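Cro protein (Xylella fastidiosa, PDB 3BD1) probably binds operator DNA through a helix-turn-helix as a Cro-type transcription factor encoded by a putative prophage element. Local coordinates at residues A[12-17]-A[23-28]; A[44-47]-A[53-56]. One frame throughout, in Å; residues are numbered along the deposited sequence. Where two conformers were deposited one is given.

Interaction 1 (A[12-17]-A[23-28]); sequences GSVSAL and VRQSAI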
ATOM      1  N   GLY A  12       5.528   2.509   2.717  1.00 12.82           N
ATOM      2  CA  GLY A  12       4.858   1.592   3.585  1.00 12.20           C
ATOM      3  C   GLY A  12       3.361   1.709   3.665  1.00 12.70           C
ATOM      4  O   GLY A  12       2.652   0.759   4.003  1.00 15.03           O
ATOM      5  N   SER A  13       2.875   2.893   3.347  1.00 12.97           N
ATOM      6  CA  SER A  13       1.448   3.143   3.333  1.00 12.23           C
ATOM      7  C   SER A  13       1.133   4.371   2.498  1.00 12.01           C
ATOM      8  O   SER A  13       1.991   5.206   2.226  1.00 13.96           O
ATOM      9  CB  SER A  13       0.928   3.383   4.749  1.00 14.42           C
ATOM     10  OG  SER A  13       1.420   4.594   5.289  1.00 15.02           O
ATOM     11  N   VAL A  14      -0.131   4.488   2.106  1.00 14.32           N
ATOM     12  CA  VAL A  14      -0.591   5.685   1.414  1.00 14.86           C
ATOM     13  C   VAL A  14      -0.367   6.898   2.323  1.00 14.15           C
ATOM     14  O   VAL A  14       0.039   7.950   1.844  1.00 15.77           O
ATOM     15  CB  VAL A  14      -2.065   5.523   0.961  1.00 16.40           C
ATOM     16  CG1 VAL A  14      -2.608   6.864   0.437  1.00 21.70           C
ATOM     17  CG2 VAL A  14      -2.186   4.397  -0.058  1.00 19.50           C
ATOM     18  N   SER A  15      -0.644   6.765   3.615  1.00 14.87           N
ATOM     19  CA  SER A  15      -0.425   7.878   4.536  0.50 15.18           C
ATOM     20  C   SER A  15       1.021   8.381   4.526  1.00 13.23           C
ATOM     21  O   SER A  15       1.267   9.594   4.498  1.00 15.19           O
ATOM     22  CB  SER A  15      -0.735   7.450   5.962  0.50 16.40           C
ATOM     23  OG  SER A  15      -0.587   8.554   6.840  0.50 20.97           O
ATOM     24  N   ALA A  16       1.963   7.444   4.588  1.00 13.06           N
ATOM     25  CA  ALA A  16       3.379   7.792   4.632  1.00 13.62           C
ATOM     26  C   ALA A  16       3.816   8.441   3.318  1.00 12.30           C
ATOM     27  O   ALA A  16       4.557   9.423   3.316  1.00 13.41           O
ATOM     28  CB  ALA A  16       4.229   6.593   4.993  1.00 12.96           C
ATOM     29  N   LEU A  17       3.339   7.892   2.197  1.00 12.33           N
ATOM     30  CA  LEU A  17       3.703   8.494   0.912  1.00 12.23           C
ATOM     31  C   LEU A  17       3.110   9.902   0.798  1.00 13.02           C
ATOM     32  O   LEU A  17       3.785  10.841   0.380  1.00 13.00           O
ATOM     33  CB  LEU A  17       3.257   7.611  -0.252  1.00 12.26           C
ATOM     34  CG  LEU A  17       3.691   8.117  -1.620  1.00 13.58           C
ATOM     35  CD1 LEU A  17       5.210   8.271  -1.805  1.00 14.82           C
ATOM     36  CD2 LEU A  17       3.088   7.256  -2.730  1.00 13.94           C
ATOM     37  N   VAL A  23       0.961  15.933   0.304  1.00 20.52           N
ATOM     38  CA  VAL A  23      -0.362  15.897  -0.314  1.00 22.22           C
ATOM     39  C   VAL A  23      -1.333  15.134   0.581  1.00 22.78           C
ATOM     40  O   VAL A  23      -0.931  14.461   1.538  1.00 25.53           O
ATOM     41  CB  VAL A  23      -0.337  15.259  -1.730  1.00 23.02           C
ATOM     42  CG1 VAL A  23       0.600  16.089  -2.607  1.00 23.94           C
ATOM     43  CG2 VAL A  23       0.006  13.748  -1.691  1.00 19.59           C
ATOM     44  N   ARG A  24      -2.617  15.231   0.245  1.00 27.08           N
ATOM     45  CA  ARG A  24      -3.642  14.462   0.942  1.00 28.46           C
ATOM     46  C   ARG A  24      -3.630  13.020   0.432  1.00 25.20           C
ATOM     47  O   ARG A  24      -3.292  12.754  -0.722  1.00 24.12           O
ATOM     48  CB  ARG A  24      -5.020  15.093   0.705  1.00 31.84           C
ATOM     49  CG  ARG A  24      -5.085  16.571   1.088  1.00 34.86           C
ATOM     50  CD  ARG A  24      -5.645  16.778   2.484  1.00 53.35           C
ATOM     51  NE  ARG A  24      -7.092  16.970   2.471  0.50 57.42           N
ATOM     52  CZ  ARG A  24      -7.712  18.114   2.189  0.50 54.18           C
ATOM     53  NH1 ARG A  24      -7.031  19.211   1.883  0.50 62.67           N
ATOM     54  NH2 ARG A  24      -9.036  18.161   2.211  0.50 47.23           N
ATOM     55  N   GLN A  25      -3.999  12.089   1.306  1.00 25.28           N
ATOM     56  CA  GLN A  25      -4.132  10.696   0.905  1.00 25.26           C
ATOM     57  C   GLN A  25      -5.062  10.535  -0.286  1.00 25.87           C
ATOM     58  O   GLN A  25      -4.824   9.704  -1.162  1.00 25.00           O
ATOM     59  CB  GLN A  25      -4.648   9.813   2.037  1.00 27.90           C
ATOM     60  CG  GLN A  25      -3.642   9.619   3.155  1.00 29.26           C
ATOM     61  CD  GLN A  25      -4.112   8.520   4.078  1.00 32.53           C
ATOM     62  OE1 GLN A  25      -4.479   7.434   3.630  1.00 42.42           O
ATOM     63  NE2 GLN A  25      -4.098   8.794   5.368  1.00 42.59           N
ATOM     64  N   SER A  26      -6.116  11.344  -0.290  1.00 24.84           N
ATOM     65  CA  SER A  26      -7.063  11.287  -1.389  1.00 27.27           C
ATOM     66  C   SER A  26      -6.399  11.586  -2.721  1.00 25.60           C
ATOM     67  O   SER A  26      -6.812  11.045  -3.741  1.00 29.14           O
ATOM     68  CB  SER A  26      -8.270  12.211  -1.158  1.00 28.50           C
ATOM     69  OG  SER A  26      -7.868  13.563  -1.013  1.00 32.86           O
ATOM     70  N   ALA A  27      -5.375  12.440  -2.726  1.00 25.24           N
ATOM     71  CA  ALA A  27      -4.645  12.723  -3.961  1.00 24.58           C
ATOM     72  C   ALA A  27      -3.937  11.468  -4.476  1.00 22.27           C
ATOM     73  O   ALA A  27      -4.040  11.126  -5.660  1.00 26.37           O
ATOM     74  CB  ALA A  27      -3.690  13.877  -3.799  1.00 25.55           C
ATOM     75  N   ILE A  28      -3.229  10.780  -3.583  1.00 21.55           N
ATOM     76  CA  ILE A  28      -2.571   9.529  -3.970  1.00 21.86           C
ATOM     77  C   ILE A  28      -3.595   8.524  -4.521  1.00 23.08           C
ATOM     78  O   ILE A  28      -3.365   7.894  -5.548  1.00 23.76           O
ATOM     79  CB  ILE A  28      -1.817   8.837  -2.785  1.00 23.64           C
ATOM     80  CG1 ILE A  28      -0.831   9.753  -2.051  1.00 28.93           C
ATOM     81  CG2 ILE A  28      -1.184   7.517  -3.239  1.00 23.34           C
ATOM     82  CD1 ILE A  28       0.342  10.229  -2.807  1.00 26.68           C
TER
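Val-14 and Ile-28 form the apolar middle of this contact, with Leu-17 behind them. The CG1 methyl of Val-14 lies 3.9 Å from CB of Ile-28 and about as close to its CG2, and the two side chains point in opposite senses as they pass alongside one another. With CG1 anti to the backbone N (chi1 171°), Val-14 sends this branch across to helix 25-34. Ile-28 turns its other arm inward, and its CD1 comes within 4.0 Å of CD2 of Leu-17. Both residues of this second pair are buried, and Ile-8 of helix 3-11 touches all three side chains.

The polar flank belongs to Gln-25, whose extended chain lies over the first turn of helix 14-21. Its CB and CG rest on Val-14, OE1 reaches 3.7 Å from Val-14 CG1, and NE2 sits 3.7 Å from Ser-15 CB. These are van der Waals contacts, and no hydrogen bond joins the two segments. NE2 instead makes a weak hydrogen bond to a bound glycerol at the more exposed edge.

Capping marks the start of helix 14-21. Gly-12, with positive phi (114°), is the residue that leaves the helix before it, and Ser-13 is the N-cap: its OG accepts from Ala-16 N at 3.0 Å with an N-H...O angle of 160°. Arg-24 holds the N-cap position of the other helix, and its carbonyl O takes a 2.9 Å bond from Ala-27 N.

Two short helices, 14-21 and 25-34, joined by a tight turn and packed through branched aliphatic side chains against a preceding helix, make up the helix-turn-helix. In helix-turn-helix proteins the second helix of the motif normally reads the DNA, a role that helix 25-34 probably has here.

Interaction 2 (A[44-47]-A[53-56]); sequences DIER and VICR
Glu-46 reaches across to the start of helix 55-58 and accepts a hydrogen bond from the backbone N of Cys-55, 3.0 Å from OE1. The N-H comes to the anti side of this oxygen, 18° out of the carboxylate plane, and the bond is moderately bent at 154°. An extended side chain, with CG anti to the backbone N (chi1 179°), carries the carboxylate there over Ile-54, whose CB lies 3.5 Å from OE1. The Glu-46 stem also runs along the carbonyl of Val-53: its CA makes a CA-H...O contact of 3.4 Å with Val-53 O. The N-H it accepts belongs to the first turn of helix 55-58, a helix so short that any electrostatic gain from it is probably modest.

On the buried side, Ile-45 and Val-53 meet at an oblique angle through one methyl each, CG2 to CG2 at 3.6 Å. The Cys-55 side chain is buried separately, against Cys-42, Ile-43 and Phe-63.

Helix 42-48 is thus tied to the short helix 55-58 that follows it. Helix 3-11 meets both sides of the contact, Ala-7 at Ile-45 and Ile-6 at Val-53, while Leu-21 of helix 14-21 also packs on Ile-45.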
ATOM      1  N   ASP A  44       9.769  14.265  -7.188  1.00 15.03           N
ATOM      2  CA  ASP A  44       9.564  14.175  -5.740  1.00 13.55           C
ATOM      3  C   ASP A  44       9.374  12.716  -5.338  1.00 13.15           C
ATOM      4  O   ASP A  44       9.920  12.282  -4.331  1.00 14.05           O
ATOM      5  CB  ASP A  44       8.352  14.997  -5.330  1.00 16.05           C
ATOM      6  CG  ASP A  44       8.539  16.487  -5.543  1.00 21.64           C
ATOM      7  OD1 ASP A  44       9.695  16.949  -5.442  1.00 23.56           O
ATOM      8  OD2 ASP A  44       7.518  17.152  -5.807  1.00 25.02           O
ATOM      9  N   ILE A  45       8.591  11.978  -6.120  1.00 13.73           N
ATOM     10  CA  ILE A  45       8.353  10.571  -5.801  1.00 12.37           C
ATOM     11  C   ILE A  45       9.650   9.769  -5.923  1.00 11.08           C
ATOM     12  O   ILE A  45       9.957   8.911  -5.074  1.00 11.71           O
ATOM     13  CB  ILE A  45       7.212   9.961  -6.666  1.00 13.31           C
ATOM     14  CG1 ILE A  45       5.868  10.646  -6.361  1.00 15.80           C
ATOM     15  CG2 ILE A  45       7.192   8.438  -6.505  1.00 14.87           C
ATOM     16  CD1 ILE A  45       4.762  10.373  -7.390  1.00 20.25           C
ATOM     17  N   GLU A  46      10.385  10.025  -7.003  1.00 11.61           N
ATOM     18  CA  GLU A  46      11.673   9.356  -7.179  1.00 11.91           C
ATOM     19  C   GLU A  46      12.582   9.624  -5.957  1.00 12.32           C
ATOM     20  O   GLU A  46      13.268   8.718  -5.469  1.00 13.16           O
ATOM     21  CB  GLU A  46      12.369   9.811  -8.452  1.00 12.81           C
ATOM     22  CG  GLU A  46      13.709   9.170  -8.677  1.00 14.95           C
ATOM     23  CD  GLU A  46      14.353   9.530  -9.989  1.00 19.85           C
ATOM     24  OE1 GLU A  46      13.685   9.589 -11.034  1.00 16.78           O
ATOM     25  OE2 GLU A  46      15.576   9.730  -9.979  1.00 31.23           O
ATOM     26  N   ARG A  47      12.569  10.866  -5.474  1.00 12.23           N
ATOM     27  CA  ARG A  47      13.406  11.200  -4.324  1.00 12.24           C
ATOM     28  C   ARG A  47      12.952  10.534  -3.019  1.00 11.42           C
ATOM     29  O   ARG A  47      13.772   9.965  -2.286  1.00 12.47           O
ATOM     30  CB  ARG A  47      13.453  12.714  -4.156  1.00 14.72           C
ATOM     31  CG  ARG A  47      14.252  13.420  -5.235  1.00 18.00           C
ATOM     32  CD  ARG A  47      14.233  14.929  -5.059  1.00 25.72           C
ATOM     33  NE  ARG A  47      15.105  15.568  -6.043  1.00 28.98           N
ATOM     34  CZ  ARG A  47      15.091  16.870  -6.312  1.00 39.75           C
ATOM     35  NH1 ARG A  47      14.248  17.679  -5.691  1.00 45.33           N
ATOM     36  NH2 ARG A  47      15.923  17.353  -7.226  1.00 41.70           N
ATOM     37  N   VAL A  53      11.333   3.854  -7.400  1.00 13.30           N
ATOM     38  CA  VAL A  53      10.729   4.146  -8.700  1.00 12.23           C
ATOM     39  C   VAL A  53      11.410   5.375  -9.225  1.00 13.72           C
ATOM     40  O   VAL A  53      11.887   6.235  -8.471  1.00 17.20           O
ATOM     41  CB  VAL A  53       9.234   4.354  -8.623  1.00 19.43           C
ATOM     42  CG1 VAL A  53       8.545   3.070  -8.140  1.00 24.20           C
ATOM     43  CG2 VAL A  53       8.845   5.518  -7.812  1.00 21.10           C
ATOM     44  N   ILE A  54      11.479   5.448 -10.548  1.00 13.13           N
ATOM     45  CA  ILE A  54      12.065   6.583 -11.235  1.00 13.04           C
ATOM     46  C   ILE A  54      11.044   7.260 -12.119  1.00 12.64           C
ATOM     47  O   ILE A  54      10.004   6.709 -12.445  1.00 14.46           O
ATOM     48  CB  ILE A  54      13.342   6.220 -12.007  1.00 15.39           C
ATOM     49  CG1 ILE A  54      13.043   5.241 -13.140  1.00 18.12           C
ATOM     50  CG2 ILE A  54      14.383   5.667 -11.033  1.00 18.31           C
ATOM     51  CD1 ILE A  54      14.228   5.087 -14.070  1.00 23.35           C
ATOM     52  N   CYS A  55      11.360   8.489 -12.520  1.00 14.52           N
ATOM     53  CA  CYS A  55      10.438   9.327 -13.269  1.00 14.85           C
ATOM     54  C   CYS A  55       9.902   8.609 -14.519  1.00 15.40           C
ATOM     55  O   CYS A  55       8.715   8.673 -14.791  1.00 15.98           O
ATOM     56  CB  CYS A  55      11.130  10.639 -13.697  1.00 16.55           C
ATOM     57  SG  CYS A  55      11.396  11.747 -12.302  1.00 18.99           S
ATOM     58  N   ARG A  56      10.763   7.920 -15.255  1.00 15.14           N
ATOM     59  CA  ARG A  56      10.351   7.251 -16.505  1.00 14.64           C
ATOM     60  C   ARG A  56       9.366   6.127 -16.243  1.00 15.51           C
ATOM     61  O   ARG A  56       8.557   5.807 -17.112  1.00 18.99           O
ATOM     62  CB  ARG A  56      11.604   6.736 -17.208  1.00 18.90           C
ATOM     63  CG  ARG A  56      11.457   5.844 -18.386  1.00 22.53           C
ATOM     64  CD  ARG A  56      10.898   6.571 -19.574  1.00 27.14           C
ATOM     65  NE  ARG A  56      10.698   5.594 -20.650  1.00 22.65           N
ATOM     66  CZ  ARG A  56      10.636   5.894 -21.942  1.00 27.86           C
ATOM     67  NH1 ARG A  56      10.740   7.152 -22.347  1.00 30.11           N
ATOM     68  NH2 ARG A  56      10.450   4.925 -22.829  1.00 31.16           N
TER

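The two contacts come in series along the chain: interaction 1 joins helices 14-21 and 25-34, and interaction 2 joins helices 42-48 and 55-58. Their centres are 15 Å apart, on opposite sides of the chain's centre, and their nearest atoms stay about 5 Å from each other. Helix 3-11 connects them, since its side chains pack on both, and Leu-21 of helix 14-21 touches Ile-28 in one and Ile-45 in the other. The result is a small all-helical domain in which the helix-turn-helix and the later helices are joined through these shared neighbours, consistent with a compact DNA-binding unit.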